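Local coordinates for hypothetical protein (Enterococcus faecalis, PDB 2OX7), which is of unknown function but belongs to the YopX family and assembles from four copies of a mainly beta chain, at residues 8-13 against 136-141; 23-26 against 30-33; 53-58 against 63-68; 100-105 against 114-119; 111-114 against 119-122. One frame throughout, in Å; residues are numbered along the deposited sequence.

Contact 1: residues 8-13 against 136-141; sequences RAWDTY and NIHENP
Trp-10 and His-138 mark the closest approach of the two backbones, their CA atoms 7.0 Å apart; strand 8-11 faces a loop, 136-141, that turns through near-helical angles at 137-139, and no hydrogen bond crosses between them. Side chains do the joining. CB of His-138 sits 3.5 Å from the centroid of the five-membered ring of Trp-10, almost on the ring normal, a CH-pi contact over the indole face. From there the imidazole runs on alongside the indole in an offset stack, the planes only 13° apart. The benzo end of the indole meets Glu-139, whose CG comes to 3.3 Å from Trp-10 CZ3. Trp-10 CG lies anti to its own N (chi1 174°), which swings the indole toward the loop. The loop is braced from within by Asn-136: OD1 accepts from Glu-139 N at 2.9 Å, straight at the hydrogen though the donor stands above the carbonyl plane, and from His-138 N at 3.0 Å, while ND2 donates a hydrogen bond to Glu-139 OE2 at 2.9 Å. Farther up the strand, Arg-8 NH2 passes 3.7 Å from Asn-136 CB on its way to a salt bridge with Asp-85 and a bond to the carbonyl of Glu-83. The loop opens with an Asx turn and wider Asx motif, both set by Asn-136 OD1; through it, the end of strand 131-136 in the four-stranded antiparallel sheet rests against the three-stranded sheet containing 7-11.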
# COMPACT_ATOMS: atom_id res chain seq x y z
N ARG A 8 24.93 -1.34 1.01
CA ARG A 8 25.96 -1.68 0.01
C ARG A 8 26.18 -0.45 -0.87
O ARG A 8 25.34 0.46 -0.91
CB ARG A 8 25.57 -2.89 -0.85
CG ARG A 8 24.39 -2.62 -1.76
CD ARG A 8 23.93 -3.85 -2.50
NE ARG A 8 22.87 -3.50 -3.47
CZ ARG A 8 22.22 -4.39 -4.21
NH1 ARG A 8 22.50 -5.68 -4.05
NH2 ARG A 8 21.27 -3.99 -5.06
N ALA A 9 27.33 -0.40 -1.55
CA ALA A 9 27.67 0.76 -2.37
C ALA A 9 28.28 0.34 -3.69
O ALA A 9 29.10 -0.59 -3.74
CB ALA A 9 28.64 1.67 -1.65
N TRP A 10 27.84 0.98 -4.75
CA TRP A 10 28.38 0.73 -6.08
C TRP A 10 29.38 1.84 -6.28
O TRP A 10 29.03 3.01 -6.17
CB TRP A 10 27.29 0.83 -7.12
CG TRP A 10 27.77 0.72 -8.55
CD1 TRP A 10 27.70 1.70 -9.51
CD2 TRP A 10 28.34 -0.43 -9.18
NE1 TRP A 10 28.20 1.22 -10.70
CE2 TRP A 10 28.61 -0.07 -10.53
CE3 TRP A 10 28.65 -1.72 -8.75
CZ2 TRP A 10 29.16 -0.97 -11.45
CZ3 TRP A 10 29.22 -2.61 -9.64
CH2 TRP A 10 29.47 -2.23 -10.99
N ASP A 11 30.63 1.45 -6.51
CA ASP A 11 31.71 2.40 -6.81
C ASP A 11 31.71 2.58 -8.31
O ASP A 11 32.02 1.65 -9.03
CB ASP A 11 33.03 1.77 -6.36
CG ASP A 11 34.24 2.68 -6.60
OD1 ASP A 11 34.18 3.63 -7.42
OD2 ASP A 11 35.26 2.42 -5.91
N THR A 12 31.32 3.77 -8.76
CA THR A 12 31.10 4.01 -10.19
C THR A 12 32.36 4.52 -10.87
O THR A 12 32.29 5.06 -11.97
CB THR A 12 30.04 5.10 -10.42
OG1 THR A 12 30.64 6.38 -10.21
CG2 THR A 12 28.88 4.93 -9.48
N TYR A 13 33.49 4.37 -10.20
CA TYR A 13 34.77 4.70 -10.81
C TYR A 13 35.47 3.39 -11.07
O TYR A 13 35.90 3.12 -12.19
CB TYR A 13 35.58 5.63 -9.91
CG TYR A 13 37.02 5.82 -10.35
CD1 TYR A 13 37.34 6.69 -11.40
CD2 TYR A 13 38.05 5.14 -9.72
CE1 TYR A 13 38.67 6.87 -11.81
CE2 TYR A 13 39.37 5.31 -10.12
CZ TYR A 13 39.67 6.17 -11.16
OH TYR A 13 41.00 6.32 -11.52
N ASN A 136 21.37 -6.68 -10.35
CA ASN A 136 20.99 -5.36 -9.95
C ASN A 136 21.29 -4.40 -11.09
O ASN A 136 22.00 -4.75 -12.05
CB ASN A 136 21.64 -4.96 -8.64
CG ASN A 136 23.18 -4.85 -8.74
OD1 ASN A 136 23.69 -3.89 -9.28
ND2 ASN A 136 23.89 -5.83 -8.19
N ILE A 137 20.74 -3.21 -10.97
CA ILE A 137 20.76 -2.22 -12.03
C ILE A 137 22.16 -1.68 -12.31
O ILE A 137 22.40 -1.14 -13.39
CB ILE A 137 19.75 -1.04 -11.72
CG1 ILE A 137 20.14 -0.33 -10.44
CG2 ILE A 137 18.33 -1.60 -11.67
CD1 ILE A 137 19.40 1.00 -10.16
N HIS A 138 23.08 -1.83 -11.37
CA HIS A 138 24.42 -1.26 -11.53
C HIS A 138 25.39 -2.25 -12.16
O HIS A 138 26.10 -1.91 -13.14
CB HIS A 138 24.95 -0.76 -10.18
CG HIS A 138 24.14 0.35 -9.63
ND1 HIS A 138 23.96 1.54 -10.32
CD2 HIS A 138 23.44 0.47 -8.48
CE1 HIS A 138 23.19 2.34 -9.61
NE2 HIS A 138 22.86 1.71 -8.49
N GLU A 139 25.42 -3.46 -11.61
CA GLU A 139 26.28 -4.52 -12.10
C GLU A 139 25.76 -5.11 -13.38
O GLU A 139 26.53 -5.70 -14.14
CB GLU A 139 26.46 -5.64 -11.08
CG GLU A 139 27.28 -5.25 -9.88
CD GLU A 139 27.55 -6.39 -8.96
OE1 GLU A 139 28.69 -6.91 -8.99
OE2 GLU A 139 26.65 -6.77 -8.19
N ASN A 140 24.46 -4.97 -13.60
CA ASN A 140 23.76 -5.60 -14.72
C ASN A 140 22.84 -4.61 -15.43
O ASN A 140 21.63 -4.85 -15.54
CB ASN A 140 22.97 -6.80 -14.20
CG ASN A 140 23.83 -7.72 -13.37
OD1 ASN A 140 24.78 -8.32 -13.90
ND2 ASN A 140 23.56 -7.80 -12.07
N PRO A 141 23.42 -3.50 -15.92
CA PRO A 141 22.71 -2.29 -16.38
C PRO A 141 21.88 -2.47 -17.66
O PRO A 141 21.04 -1.63 -17.96
CB PRO A 141 23.83 -1.28 -16.61
CG PRO A 141 25.03 -2.12 -16.94
CD PRO A 141 24.88 -3.36 -16.09

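Contact 2: residues 23-26 against 30-33; sequences PLFD and SMIA
Leu-24 and Ala-33 pair across a beta hairpin, strand 21-25 turning back into strand 31-41 at one edge of a three-stranded antiparallel sheet, and a classic beta bulge interrupts the pairing. Ile-32 and Ala-33 both face Leu-24: its O accepts from Ile-32 N at 2.9 Å and, weakly, from Ala-33 N, while Leu-24 N donates to Ala-33 O at 2.9 Å. The register then slips by one residue, and Phe-25 meets Met-31 as a non-hydrogen-bonded pair. The short strand segments accordingly run at 116° to each other, far from a straight antiparallel ladder. Leu-24 and Ala-33 share one face of the sheet, with their CB atoms 3.9 Å apart; there Leu-24 packs on Phe-38 and Ala-33 on Ile-40 of the second subunit. Phe-25 and Met-31, a selenomethionine, occupy the other face. Met-31 CB stands over the Phe-25 ring, 4.0 Å from its centroid, in a CH-pi contact. CG anti to the backbone N (chi1 -173°) carries the Met-31 chain along the partner strand, so that SE reaches Pro-23 CB at 4.0 Å and lies obliquely to the Phe-25 ring, a Met-aromatic contact. At the turn Asp-26 N donates to Ser-30 O at 3.1 Å, and the Asp-26 carboxylate turns back to the same turn: OD1 is held by Ser-28 N, whereas OD2 takes a weak bond, 3.4 Å long, from Ser-30 N.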
# COMPACT_ATOMS: atom_id res chain seq x y z
N PRO A 23 27.74 4.39 5.43
CA PRO A 23 27.77 5.69 4.75
C PRO A 23 27.76 6.83 5.76
O PRO A 23 27.07 6.75 6.79
CB PRO A 23 26.47 5.67 3.93
CG PRO A 23 25.54 4.84 4.73
CD PRO A 23 26.37 3.82 5.46
N LEU A 24 28.55 7.88 5.50
CA LEU A 24 28.63 9.01 6.44
C LEU A 24 28.10 10.27 5.77
O LEU A 24 28.56 10.65 4.70
CB LEU A 24 30.07 9.21 6.96
CG LEU A 24 30.62 8.32 8.09
CD1 LEU A 24 30.52 6.84 7.81
CD2 LEU A 24 32.09 8.66 8.39
N PHE A 25 27.12 10.91 6.40
CA PHE A 25 26.47 12.08 5.83
C PHE A 25 26.73 13.32 6.67
O PHE A 25 26.88 13.24 7.90
CB PHE A 25 24.95 11.88 5.72
CG PHE A 25 24.56 10.88 4.69
CD1 PHE A 25 24.11 11.28 3.45
CD2 PHE A 25 24.69 9.52 4.95
CE1 PHE A 25 23.78 10.35 2.47
CE2 PHE A 25 24.37 8.59 3.98
CZ PHE A 25 23.92 9.00 2.74
N ASP A 26 26.76 14.47 6.02
CA ASP A 26 26.76 15.69 6.81
C ASP A 26 25.29 15.94 7.19
O ASP A 26 24.44 15.07 6.98
CB ASP A 26 27.41 16.84 6.04
CG ASP A 26 26.48 17.47 5.05
OD1 ASP A 26 25.78 18.42 5.46
OD2 ASP A 26 26.44 17.02 3.88
N SER A 30 24.14 15.12 2.35
CA SER A 30 25.10 14.73 1.33
C SER A 30 26.05 13.72 1.93
O SER A 30 26.59 13.95 3.01
CB SER A 30 25.88 15.94 0.82
OG SER A 30 25.00 16.96 0.39
N MSE A 31 26.23 12.60 1.25
CA MSE A 31 27.23 11.63 1.67
C MSE A 31 28.62 12.18 1.38
O MSE A 31 28.94 12.52 0.23
CB MSE A 31 27.07 10.29 0.98
CG MSE A 31 27.98 9.24 1.53
SE MSE A 31 27.78 7.53 0.63
CE MSE A 31 27.76 8.11 -1.23
N ILE A 32 29.42 12.29 2.44
CA ILE A 32 30.74 12.91 2.33
C ILE A 32 31.87 11.92 2.63
O ILE A 32 33.04 12.19 2.34
CB ILE A 32 30.85 14.21 3.17
CG1 ILE A 32 30.61 13.94 4.67
CG2 ILE A 32 29.90 15.29 2.61
CD1 ILE A 32 31.00 15.12 5.61
N ALA A 33 31.51 10.76 3.18
CA ALA A 33 32.49 9.70 3.43
C ALA A 33 31.86 8.33 3.38
O ALA A 33 30.64 8.19 3.47
CB ALA A 33 33.20 9.91 4.79

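Contact 3: residues 53-58 against 63-68; sequences SYDTTF and FPYVIM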
# COMPACT_ATOMS: atom_id res chain seq x y z
N SER A 53 39.41 0.37 5.78
CA SER A 53 39.15 0.94 4.47
C SER A 53 38.11 2.05 4.52
O SER A 53 37.11 1.96 5.24
CB SER A 53 38.73 -0.15 3.49
OG SER A 53 39.65 -0.23 2.42
N TYR A 54 38.34 3.09 3.73
CA TYR A 54 37.44 4.23 3.68
C TYR A 54 37.69 5.07 2.44
O TYR A 54 38.66 4.84 1.70
CB TYR A 54 37.61 5.10 4.94
CG TYR A 54 38.86 5.96 4.95
CD1 TYR A 54 38.80 7.31 4.61
CD2 TYR A 54 40.11 5.42 5.27
CE1 TYR A 54 39.95 8.12 4.61
CE2 TYR A 54 41.28 6.22 5.27
CZ TYR A 54 41.18 7.57 4.93
OH TYR A 54 42.30 8.38 4.91
N ASP A 55 36.82 6.05 2.23
CA ASP A 55 37.04 7.08 1.22
C ASP A 55 36.26 8.32 1.61
O ASP A 55 35.26 8.23 2.33
CB ASP A 55 36.63 6.60 -0.16
CG ASP A 55 37.39 7.31 -1.27
OD1 ASP A 55 38.12 8.28 -0.96
OD2 ASP A 55 37.26 6.91 -2.46
N THR A 56 36.70 9.49 1.15
CA THR A 56 35.96 10.72 1.46
C THR A 56 35.76 11.58 0.22
O THR A 56 36.40 11.35 -0.81
CB THR A 56 36.57 11.56 2.64
OG1 THR A 56 37.44 12.58 2.12
CG2 THR A 56 37.31 10.69 3.66
N THR A 57 34.88 12.57 0.32
CA THR A 57 34.51 13.38 -0.82
C THR A 57 35.59 14.42 -1.17
O THR A 57 35.53 15.05 -2.23
CB THR A 57 33.16 14.08 -0.59
OG1 THR A 57 32.67 14.60 -1.84
CG2 THR A 57 33.28 15.20 0.44
N PHE A 58 36.54 14.59 -0.25
CA PHE A 58 37.71 15.46 -0.44
C PHE A 58 38.40 15.11 -1.76
O PHE A 58 38.70 15.99 -2.57
CB PHE A 58 38.69 15.28 0.72
CG PHE A 58 39.36 16.56 1.17
CD1 PHE A 58 39.02 17.14 2.39
CD2 PHE A 58 40.34 17.18 0.39
CE1 PHE A 58 39.63 18.32 2.83
CE2 PHE A 58 40.95 18.36 0.81
CZ PHE A 58 40.60 18.93 2.03
N PHE A 63 31.68 12.43 -5.59
CA PHE A 63 31.92 11.22 -4.82
C PHE A 63 31.27 10.05 -5.56
O PHE A 63 30.06 10.04 -5.76
CB PHE A 63 31.33 11.40 -3.42
CG PHE A 63 31.89 10.46 -2.39
CD1 PHE A 63 33.27 10.26 -2.27
CD2 PHE A 63 31.04 9.77 -1.53
CE1 PHE A 63 33.78 9.39 -1.31
CE2 PHE A 63 31.54 8.90 -0.57
CZ PHE A 63 32.92 8.72 -0.45
N PRO A 64 32.09 9.08 -6.02
CA PRO A 64 31.61 8.09 -7.00
C PRO A 64 30.96 6.85 -6.37
O PRO A 64 31.15 5.74 -6.86
CB PRO A 64 32.90 7.69 -7.70
CG PRO A 64 33.91 7.70 -6.60
CD PRO A 64 33.50 8.83 -5.68
N TYR A 65 30.22 7.03 -5.29
CA TYR A 65 29.61 5.89 -4.60
C TYR A 65 28.10 6.09 -4.54
O TYR A 65 27.63 7.19 -4.25
CB TYR A 65 30.17 5.75 -3.19
CG TYR A 65 31.66 5.50 -3.15
CD1 TYR A 65 32.18 4.21 -3.19
CD2 TYR A 65 32.56 6.57 -3.09
CE1 TYR A 65 33.55 3.99 -3.16
CE2 TYR A 65 33.92 6.36 -3.06
CZ TYR A 65 34.42 5.07 -3.09
OH TYR A 65 35.79 4.87 -3.05
N VAL A 66 27.37 5.02 -4.85
CA VAL A 66 25.90 5.06 -4.86
C VAL A 66 25.45 4.10 -3.77
O VAL A 66 25.75 2.90 -3.85
CB VAL A 66 25.35 4.60 -6.24
CG1 VAL A 66 23.83 4.46 -6.21
CG2 VAL A 66 25.80 5.57 -7.35
N ILE A 67 24.76 4.60 -2.75
CA ILE A 67 24.35 3.77 -1.60
C ILE A 67 22.97 3.14 -1.85
O ILE A 67 22.09 3.78 -2.46
CB ILE A 67 24.32 4.57 -0.29
CG1 ILE A 67 25.69 5.16 0.01
CG2 ILE A 67 23.91 3.69 0.91
CD1 ILE A 67 26.73 4.14 0.49
N MSE A 68 22.82 1.89 -1.36
CA MSE A 68 21.55 1.15 -1.45
C MSE A 68 21.35 0.47 -0.12
O MSE A 68 22.31 -0.08 0.44
CB MSE A 68 21.59 0.12 -2.57
CG MSE A 68 21.59 0.72 -3.97
SE MSE A 68 22.38 -0.56 -5.25
CE MSE A 68 24.26 0.06 -5.14
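Thr-57 and Phe-63 bring the backbones closest, CA to CA 5.2 Å, where the chain leaves strand 54-56 and comes round to strand 65-68; no backbone hydrogen bond links the two segments. The bond that does cross is between side chains: Tyr-65 OH donates to Asp-55 OD2 at 2.6 Å, using the carboxylate lone pair that points away from OD1. OD2 lies at the edge of the phenol ring, near its plane, whereas the carboxylate as a whole is turned 83° from that ring. Asp-55 CG, anti to the backbone N (chi1 -154°), is directed across to the hydroxyl. The same OD2 also accepts from Trp-60 NE1, in the connection between the segments, so two donors grip one oxygen, which would probably favour the charged carboxylate. OD1 is approached by Thr-56 N in a weak bond. The contact thus ties the last strand of one three-stranded antiparallel sheet, 46-56, to the outer strand 65-71 of another, bridging two sheets rather than extending either. Between them sits Phe-63, its ring laid along the 55-57 backbone: CE1 approaches Thr-56 O at 3.3 Å, CZ approaches Asp-55 O at 3.7 Å, and CD1 approaches Thr-57 CA at 3.7 Å. Tyr-65 CD2 stands over the centre of the Phe-63 ring, 3.4 Å above its plane, so the Phe-63 and Tyr-65 side chains pack directly on each other. Thr-56 OG1 accepts from Phe-58 N at 3.2 Å in an ST turn, and it is also hydrogen-bonded to Ser-47 OG of the second subunit.

Contact 4: residues 100-105 against 114-119; sequences SMHEIA and EFLDLV
His-102 and Glu-114 are joined by a bond from ring to backbone: ND1 donates to Glu-114 O at 3.2 Å, the acceptor lying only 9° out of the imidazole plane. One face of the same ring takes Leu-116, whose CB stands 4.0 Å from the ring centroid in a CH-pi contact, with its two methyl groups near NE2 and CD2. The side chains of His-102 and Leu-116 cross at about a right angle, and Leu-116 CG is anti to its N (chi1 -177°), which lays the isobutyl group over the imidazole. Next to this pair Glu-114 N donates to Glu-103 O at 2.8 Å. That bond carries the pairing of strands 101-107 and 110-113 one step beyond the end of the second strand: the two form a beta hairpin at the margin of the four-stranded antiparallel sheet, and His-102 anchors the chain as it departs toward helix 122-126. On the flank Glu-103 and Glu-114 extend side by side, pointing the same way, with OE2 of Glu-103 only 3.4 Å from OE1 of Glu-114. A water donates to both, 2.8 Å from Glu-103 OE2 and 2.6 Å from Glu-114 OE1, and probably eases the repulsion; one carboxylate may take up a proton more readily here. Farther out, Asp-117 of this chain brings its carboxylate close to Glu-114 of the third subunit, two like charges near each other, and Tyr-131 of strand 131-136 packs on Leu-116.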
# COMPACT_ATOMS: atom_id res chain seq x y z
N SER A 100 9.52 -12.14 -16.52
CA SER A 100 9.45 -10.67 -16.37
C SER A 100 10.24 -10.23 -15.14
O SER A 100 10.25 -10.93 -14.14
CB SER A 100 8.01 -10.20 -16.22
OG SER A 100 7.45 -10.87 -15.10
N MSE A 101 10.86 -9.08 -15.25
CA MSE A 101 11.83 -8.64 -14.23
C MSE A 101 11.34 -7.35 -13.62
O MSE A 101 10.71 -6.54 -14.30
CB MSE A 101 13.19 -8.43 -14.87
CG MSE A 101 13.79 -9.72 -15.29
SE MSE A 101 15.40 -9.48 -16.30
CE MSE A 101 15.59 -11.34 -16.72
N HIS A 102 11.64 -7.15 -12.34
CA HIS A 102 11.21 -5.93 -11.70
C HIS A 102 12.28 -5.44 -10.76
O HIS A 102 12.81 -6.20 -9.97
CB HIS A 102 9.92 -6.19 -10.90
CG HIS A 102 8.90 -6.94 -11.69
ND1 HIS A 102 7.99 -6.32 -12.51
CD2 HIS A 102 8.69 -8.27 -11.84
CE1 HIS A 102 7.25 -7.22 -13.11
NE2 HIS A 102 7.64 -8.42 -12.72
N GLU A 103 12.60 -4.18 -10.88
CA GLU A 103 13.59 -3.49 -10.06
C GLU A 103 13.01 -3.06 -8.70
O GLU A 103 11.85 -2.61 -8.61
CB GLU A 103 13.96 -2.21 -10.82
CG GLU A 103 14.97 -1.34 -10.18
CD GLU A 103 15.25 -0.07 -11.02
OE1 GLU A 103 15.81 0.86 -10.44
OE2 GLU A 103 14.86 0.01 -12.22
N ILE A 104 13.81 -3.17 -7.66
CA ILE A 104 13.40 -2.69 -6.34
C ILE A 104 13.77 -1.23 -6.18
O ILE A 104 14.95 -0.82 -6.42
CB ILE A 104 14.03 -3.55 -5.22
CG1 ILE A 104 13.68 -5.03 -5.45
CG2 ILE A 104 13.60 -3.06 -3.83
CD1 ILE A 104 12.15 -5.33 -5.53
N ALA A 105 12.79 -0.44 -5.75
CA ALA A 105 13.08 0.97 -5.45
C ALA A 105 12.44 1.39 -4.12
O ALA A 105 11.67 0.61 -3.53
CB ALA A 105 12.60 1.83 -6.62
N GLU A 114 9.13 -2.36 -9.12
CA GLU A 114 8.65 -1.48 -10.18
C GLU A 114 7.88 -2.22 -11.23
O GLU A 114 8.29 -3.28 -11.70
CB GLU A 114 9.81 -0.65 -10.76
CG GLU A 114 10.24 0.47 -9.83
CD GLU A 114 11.05 1.58 -10.54
OE1 GLU A 114 11.80 1.27 -11.47
OE2 GLU A 114 10.92 2.78 -10.17
N PHE A 115 6.70 -1.70 -11.58
CA PHE A 115 5.88 -2.25 -12.66
C PHE A 115 5.30 -3.62 -12.29
O PHE A 115 5.24 -4.56 -13.10
CB PHE A 115 6.66 -2.30 -14.00
CG PHE A 115 7.55 -1.08 -14.23
CD1 PHE A 115 7.20 0.18 -13.70
CD2 PHE A 115 8.74 -1.20 -14.95
CE1 PHE A 115 8.02 1.30 -13.88
CE2 PHE A 115 9.57 -0.09 -15.15
CZ PHE A 115 9.21 1.16 -14.61
N LEU A 116 4.94 -3.75 -11.01
CA LEU A 116 4.27 -4.97 -10.59
C LEU A 116 3.20 -4.58 -9.57
O LEU A 116 3.51 -3.98 -8.54
CB LEU A 116 5.28 -5.99 -10.01
CG LEU A 116 4.76 -7.36 -9.58
CD1 LEU A 116 4.15 -8.20 -10.68
CD2 LEU A 116 5.90 -8.14 -8.94
N ASP A 117 1.97 -4.95 -9.90
CA ASP A 117 0.78 -4.58 -9.15
C ASP A 117 0.55 -5.59 -8.05
O ASP A 117 -0.49 -6.28 -8.03
CB ASP A 117 -0.45 -4.62 -10.06
CG ASP A 117 -0.53 -3.44 -11.03
OD1 ASP A 117 0.29 -2.49 -10.97
OD2 ASP A 117 -1.49 -3.47 -11.85
N LEU A 118 1.53 -5.71 -7.16
CA LEU A 118 1.43 -6.61 -6.00
C LEU A 118 2.01 -5.83 -4.85
O LEU A 118 2.91 -5.02 -5.03
CB LEU A 118 2.22 -7.91 -6.22
CG LEU A 118 1.65 -9.10 -7.02
CD1 LEU A 118 2.65 -10.25 -7.01
CD2 LEU A 118 0.28 -9.55 -6.47
N VAL A 119 1.49 -6.06 -3.66
CA VAL A 119 2.06 -5.48 -2.47
C VAL A 119 3.46 -6.10 -2.32
O VAL A 119 3.62 -7.32 -2.33
CB VAL A 119 1.18 -5.82 -1.24
CG1 VAL A 119 1.83 -5.38 0.06
CG2 VAL A 119 -0.27 -5.17 -1.39
O HOH W 1 12.45 -0.26 -13.52

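Contact 5: residues 111-114 against 119-122; sequences FFWE and VFCQ
Phe-120 pushes one ring edge into the face of Trp-113: CD1 lies 3.5 Å from Trp-113 CD2, the planes are 68° apart, and the centroids of the phenyl and the six-membered ring are 5.0 Å apart, an edge-to-face (T-shaped) pair. Phe-120 CB covers the five-membered ring in a CH-pi contact, 4.0 Å from its centroid. The indole takes a strained first torsion (chi1 34°), with CG wedged between the backbone N and the carbonyl carbon; this folds the ring across the loop, where NE1 is held by Leu-118 O. Phe-120 CG, anti to the backbone N (chi1 -179°), carries the phenyl between the indole of Trp-113 and the backbone of Phe-111 and Phe-112. Its far edge meets Phe-111, CE2 touching CB at 3.8 Å, while Phe-120 CB rests 3.8 Å from Phe-112 CA. A water 2.8 Å from Phe-111 O and 2.8 Å from Phe-120 O lies between the two backbones. Ile-104 of the adjoining strand and Ile-125 of helix 122-126 also pack on Phe-120. Trp-113 N is buried with no partner. The loop before the helix is therefore fastened by apolar and aromatic packing, without a direct hydrogen bond between the segments.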
# COMPACT_ATOMS: atom_id res chain seq x y z
N PHE A 111 9.40 0.57 0.21
CA PHE A 111 10.07 -0.12 -0.84
C PHE A 111 9.01 -0.79 -1.73
O PHE A 111 7.92 -1.20 -1.28
CB PHE A 111 11.01 -1.21 -0.27
CG PHE A 111 12.17 -0.67 0.54
CD1 PHE A 111 13.29 -0.14 -0.10
CD2 PHE A 111 12.11 -0.64 1.91
CE1 PHE A 111 14.34 0.37 0.65
CE2 PHE A 111 13.16 -0.14 2.68
CZ PHE A 111 14.27 0.37 2.06
N PHE A 112 9.35 -0.94 -3.00
CA PHE A 112 8.42 -1.58 -3.92
C PHE A 112 9.15 -2.12 -5.13
O PHE A 112 10.27 -1.69 -5.42
CB PHE A 112 7.34 -0.61 -4.33
CG PHE A 112 7.85 0.55 -5.08
CD1 PHE A 112 7.74 0.56 -6.45
CD2 PHE A 112 8.39 1.65 -4.40
CE1 PHE A 112 8.22 1.65 -7.19
CE2 PHE A 112 8.88 2.73 -5.12
CZ PHE A 112 8.80 2.71 -6.52
N TRP A 113 8.52 -3.07 -5.81
CA TRP A 113 9.01 -3.58 -7.08
C TRP A 113 8.32 -2.85 -8.20
O TRP A 113 7.09 -2.72 -8.26
CB TRP A 113 8.82 -5.09 -7.21
CG TRP A 113 7.61 -5.67 -6.59
CD1 TRP A 113 6.39 -5.10 -6.44
CD2 TRP A 113 7.51 -7.01 -6.08
NE1 TRP A 113 5.52 -5.99 -5.82
CE2 TRP A 113 6.19 -7.16 -5.56
CE3 TRP A 113 8.43 -8.07 -5.94
CZ2 TRP A 113 5.72 -8.38 -4.97
CZ3 TRP A 113 7.98 -9.30 -5.32
CH2 TRP A 113 6.63 -9.43 -4.85
N GLU A 114 9.13 -2.36 -9.12
CA GLU A 114 8.65 -1.48 -10.18
C GLU A 114 7.88 -2.22 -11.23
O GLU A 114 8.29 -3.28 -11.70
CB GLU A 114 9.81 -0.65 -10.76
CG GLU A 114 10.24 0.47 -9.83
CD GLU A 114 11.05 1.58 -10.54
OE1 GLU A 114 11.80 1.27 -11.47
OE2 GLU A 114 10.92 2.78 -10.17
N VAL A 119 1.49 -6.06 -3.66
CA VAL A 119 2.06 -5.48 -2.47
C VAL A 119 3.46 -6.10 -2.32
O VAL A 119 3.62 -7.32 -2.33
CB VAL A 119 1.18 -5.82 -1.24
CG1 VAL A 119 1.83 -5.38 0.06
CG2 VAL A 119 -0.27 -5.17 -1.39
N PHE A 120 4.46 -5.27 -2.23
CA PHE A 120 5.82 -5.79 -1.97
C PHE A 120 5.92 -6.07 -0.48
O PHE A 120 6.06 -5.14 0.35
CB PHE A 120 6.85 -4.75 -2.41
CG PHE A 120 8.28 -5.18 -2.22
CD1 PHE A 120 8.79 -6.24 -2.94
CD2 PHE A 120 9.11 -4.48 -1.33
CE1 PHE A 120 10.12 -6.65 -2.79
CE2 PHE A 120 10.46 -4.88 -1.19
CZ PHE A 120 10.95 -5.96 -1.92
N CYS A 121 5.86 -7.36 -0.13
CA CYS A 121 5.95 -7.78 1.25
C CYS A 121 6.52 -9.23 1.26
O CYS A 121 6.57 -9.89 0.20
CB CYS A 121 4.55 -7.74 1.93
SG CYS A 121 3.36 -8.81 1.16
N GLN A 122 6.93 -9.69 2.42
CA GLN A 122 7.64 -10.97 2.48
C GLN A 122 6.78 -12.12 1.94
O GLN A 122 7.27 -13.01 1.25
CB GLN A 122 8.09 -11.27 3.89
CG GLN A 122 8.95 -12.56 3.97
CD GLN A 122 10.28 -12.36 3.22
OE1 GLN A 122 11.24 -11.82 3.79
NE2 GLN A 122 10.34 -12.77 1.97
O HOH W 2 6.12 -2.39 0.48

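Contacts 2 and 3 lie side by side, centres 8 Å apart, and share the sheet of strands 21-25, 31-41 and 46-56, where Ile-32 O meets Thr-57 N. Contacts 4 and 5, centres 7 Å apart in the other half of the fold, share Glu-114 and Val-119 and the hairpin of strands 101-107 and 110-113. Some 27 to 29 Å separates the centres of one pair from those of the other. Contact 1 joins residues near the two chain ends and encloses the rest in sequence; strands 7-11 and 65-71 link it to contact 3, and Ile-137 packs on Glu-103 of contact 4. Contacts 2, 3 and 5 also touch the second subunit, tying the sheets into the assembly.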